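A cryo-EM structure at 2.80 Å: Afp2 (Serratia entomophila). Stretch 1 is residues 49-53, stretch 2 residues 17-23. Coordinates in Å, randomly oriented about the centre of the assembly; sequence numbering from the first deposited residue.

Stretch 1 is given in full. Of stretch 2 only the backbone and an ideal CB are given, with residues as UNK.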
# COMPACT_ATOMS: atom_id res chain seq x y z
N PHE C 49 4.67 -72.32 -55.82
CA PHE C 49 5.64 -73.26 -55.26
C PHE C 49 6.64 -72.48 -54.42
O PHE C 49 7.40 -71.67 -54.97
CB PHE C 49 6.34 -74.02 -56.38
CG PHE C 49 5.45 -75.00 -57.09
CD1 PHE C 49 4.43 -75.65 -56.41
CD2 PHE C 49 5.58 -75.20 -58.44
CE1 PHE C 49 3.61 -76.53 -57.07
CE2 PHE C 49 4.75 -76.07 -59.10
CZ PHE C 49 3.76 -76.74 -58.42
N ARG C 50 6.67 -72.74 -53.11
CA ARG C 50 7.52 -71.96 -52.22
C ARG C 50 8.92 -72.54 -52.07
O ARG C 50 9.87 -71.77 -51.85
CB ARG C 50 6.88 -71.86 -50.83
CG ARG C 50 5.62 -71.02 -50.81
CD ARG C 50 5.03 -70.95 -49.42
NE ARG C 50 3.81 -70.14 -49.39
CZ ARG C 50 2.59 -70.62 -49.60
NH1 ARG C 50 2.42 -71.91 -49.84
NH2 ARG C 50 1.54 -69.81 -49.56
N ASN C 51 9.08 -73.85 -52.17
CA ASN C 51 10.39 -74.47 -52.06
C ASN C 51 10.41 -75.75 -52.88
O ASN C 51 9.45 -76.08 -53.58
CB ASN C 51 10.78 -74.68 -50.59
CG ASN C 51 9.75 -75.46 -49.80
OD1 ASN C 51 8.76 -75.95 -50.34
ND2 ASN C 51 9.98 -75.57 -48.50
N TRP C 52 11.53 -76.48 -52.78
CA TRP C 52 11.68 -77.72 -53.52
C TRP C 52 10.81 -78.83 -52.96
O TRP C 52 10.42 -79.75 -53.70
CB TRP C 52 13.16 -78.14 -53.52
CG TRP C 52 13.45 -79.43 -54.21
CD1 TRP C 52 13.78 -80.61 -53.62
CD2 TRP C 52 13.40 -79.69 -55.62
NE1 TRP C 52 13.97 -81.58 -54.56
CE2 TRP C 52 13.74 -81.04 -55.80
CE3 TRP C 52 13.11 -78.91 -56.74
CZ2 TRP C 52 13.79 -81.63 -57.06
CZ3 TRP C 52 13.17 -79.50 -57.98
CH2 TRP C 52 13.50 -80.85 -58.13
N ALA C 53 10.49 -78.77 -51.67
CA ALA C 53 9.66 -79.80 -51.06
C ALA C 53 8.22 -79.73 -51.56
O ALA C 53 7.58 -80.76 -51.79
CB ALA C 53 9.71 -79.69 -49.54
N UNK C 17 15.86 -89.80 -52.04
CA UNK C 17 15.32 -88.48 -51.72
C UNK C 17 16.32 -87.42 -52.16
O UNK C 17 17.48 -87.71 -52.47
CB UNK C 17 15.01 -88.35 -50.23
N UNK C 18 15.86 -86.18 -52.18
CA UNK C 18 16.69 -85.03 -52.51
C UNK C 18 16.21 -83.84 -51.69
O UNK C 18 15.07 -83.81 -51.23
CB UNK C 18 16.64 -84.72 -54.01
N UNK C 19 17.10 -82.87 -51.51
CA UNK C 19 16.77 -81.71 -50.69
C UNK C 19 17.62 -80.53 -51.13
O UNK C 19 18.81 -80.68 -51.41
CB UNK C 19 16.98 -82.01 -49.20
N UNK C 20 17.00 -79.35 -51.18
CA UNK C 20 17.70 -78.11 -51.47
C UNK C 20 17.21 -77.04 -50.52
O UNK C 20 16.01 -76.93 -50.26
CB UNK C 20 17.50 -77.68 -52.93
N UNK C 21 18.14 -76.24 -50.00
CA UNK C 21 17.83 -75.20 -49.04
C UNK C 21 17.52 -73.89 -49.76
O UNK C 21 18.16 -73.55 -50.75
CB UNK C 21 18.99 -75.01 -48.06
N UNK C 22 16.54 -73.17 -49.24
CA UNK C 22 16.14 -71.89 -49.81
C UNK C 22 17.07 -70.80 -49.30
O UNK C 22 17.26 -70.65 -48.08
CB UNK C 22 14.68 -71.57 -49.47
N UNK C 23 17.65 -70.04 -50.22
CA UNK C 23 18.54 -68.93 -49.91
C UNK C 23 18.15 -67.73 -50.75
O UNK C 23 18.95 -67.14 -51.48
CB UNK C 23 20.00 -69.31 -50.15

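Stretch 2 runs in an extended conformation past Trp52, its backbone angles alternating the CA-to-CB bonds so that positions 18, 20 and 22 point toward stretch 1 while 19 and 21 point away.

Position 17 precedes the contact. Its ideal CB has nothing of stretch 1 within 5.5 Å, so the backbone tolerates many residues, a beta-branched one among them, since phi and psi of -125° and 167° are extended. The residue is Val17, which makes no contact here.

At position 18 the CA-to-CB bond points toward stretch 1, and the ideal CB lies 4.2 Å from Trp52 NE1, the indole's one hydrogen-bond donor. A short side chain with an acceptor suits the site: serine or threonine could place an oxygen near the N-H, and asparagine or aspartate might, with a suitable rotamer. The residue is Ser18. With chi1 at 65° (p), its hydroxyl accepts a hydrogen bond from Trp52, NE1 to OG 3.0 Å, at an N-H...O angle of 160°. OG lies at the edge of the indole, near its plane, where the N-H bond is directed.

Position 19 turns its CB away, so stretch 1 sets little demand on the side chain and a polar one is acceptable. It is Ser19, whose backbone still approaches the indole, CA to Trp52 CD1 being 4.3 Å.

Position 20 points toward stretch 1 again, its ideal CB 4.4 Å from Trp52 CB, and the flat indole offers an apolar surface. Leucine, isoleucine, methionine or an aromatic residue would all be reasonable. The residue is Phe20, in the m rotamer (chi1 -63°), which carries its ring over one face of the indole. The rings meet edge to face: the Phe20 edge is directed at the Trp52 face, with planes at 79° and the five-membered ring and phenyl centroids 5.0 Å apart. Phe20 CD2 comes within 3.7 Å of Trp52 CG. This geometry sets the slightly positive C-H edge of one ring against the electron-rich face of the other.

Position 21 faces away and could be almost anything compatible with an extended backbone; it is Ser21, without contact to stretch 1.

At position 22 the CB points toward stretch 1 once more, 5.1 Å from Asn51 CB. The gap suits a modest aliphatic side chain such as valine, isoleucine or leucine. Val22 (chi1 172°, t) brings CG2 to 3.7 Å from Asn51 CB in a van der Waals contact.

Position 23 is out of reach, leaving the choice free; it is Asn23.

Stretch 2, residues 17-23: VSSFSVN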
# COMPACT_ATOMS: atom_id res chain seq x y z
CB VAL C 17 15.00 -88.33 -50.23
CG1 VAL C 17 13.90 -89.29 -49.82
CG2 VAL C 17 16.24 -88.56 -49.40
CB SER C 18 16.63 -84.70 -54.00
OG SER C 18 15.33 -84.28 -54.38
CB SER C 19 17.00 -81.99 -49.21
OG SER C 19 18.38 -82.19 -48.93
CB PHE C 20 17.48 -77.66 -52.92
CG PHE C 20 18.02 -78.62 -53.93
CD1 PHE C 20 19.38 -78.73 -54.14
CD2 PHE C 20 17.16 -79.39 -54.70
CE1 PHE C 20 19.88 -79.61 -55.08
CE2 PHE C 20 17.65 -80.26 -55.64
CZ PHE C 20 19.01 -80.38 -55.83
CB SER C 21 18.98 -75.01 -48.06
OG SER C 21 20.13 -74.52 -48.72
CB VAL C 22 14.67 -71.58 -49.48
CG1 VAL C 22 14.31 -70.17 -49.91
CG2 VAL C 22 13.78 -72.57 -50.17
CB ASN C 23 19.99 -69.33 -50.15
CG ASN C 23 20.96 -68.45 -49.41
OD1 ASN C 23 20.56 -67.57 -48.65
ND2 ASN C 23 22.25 -68.68 -49.62
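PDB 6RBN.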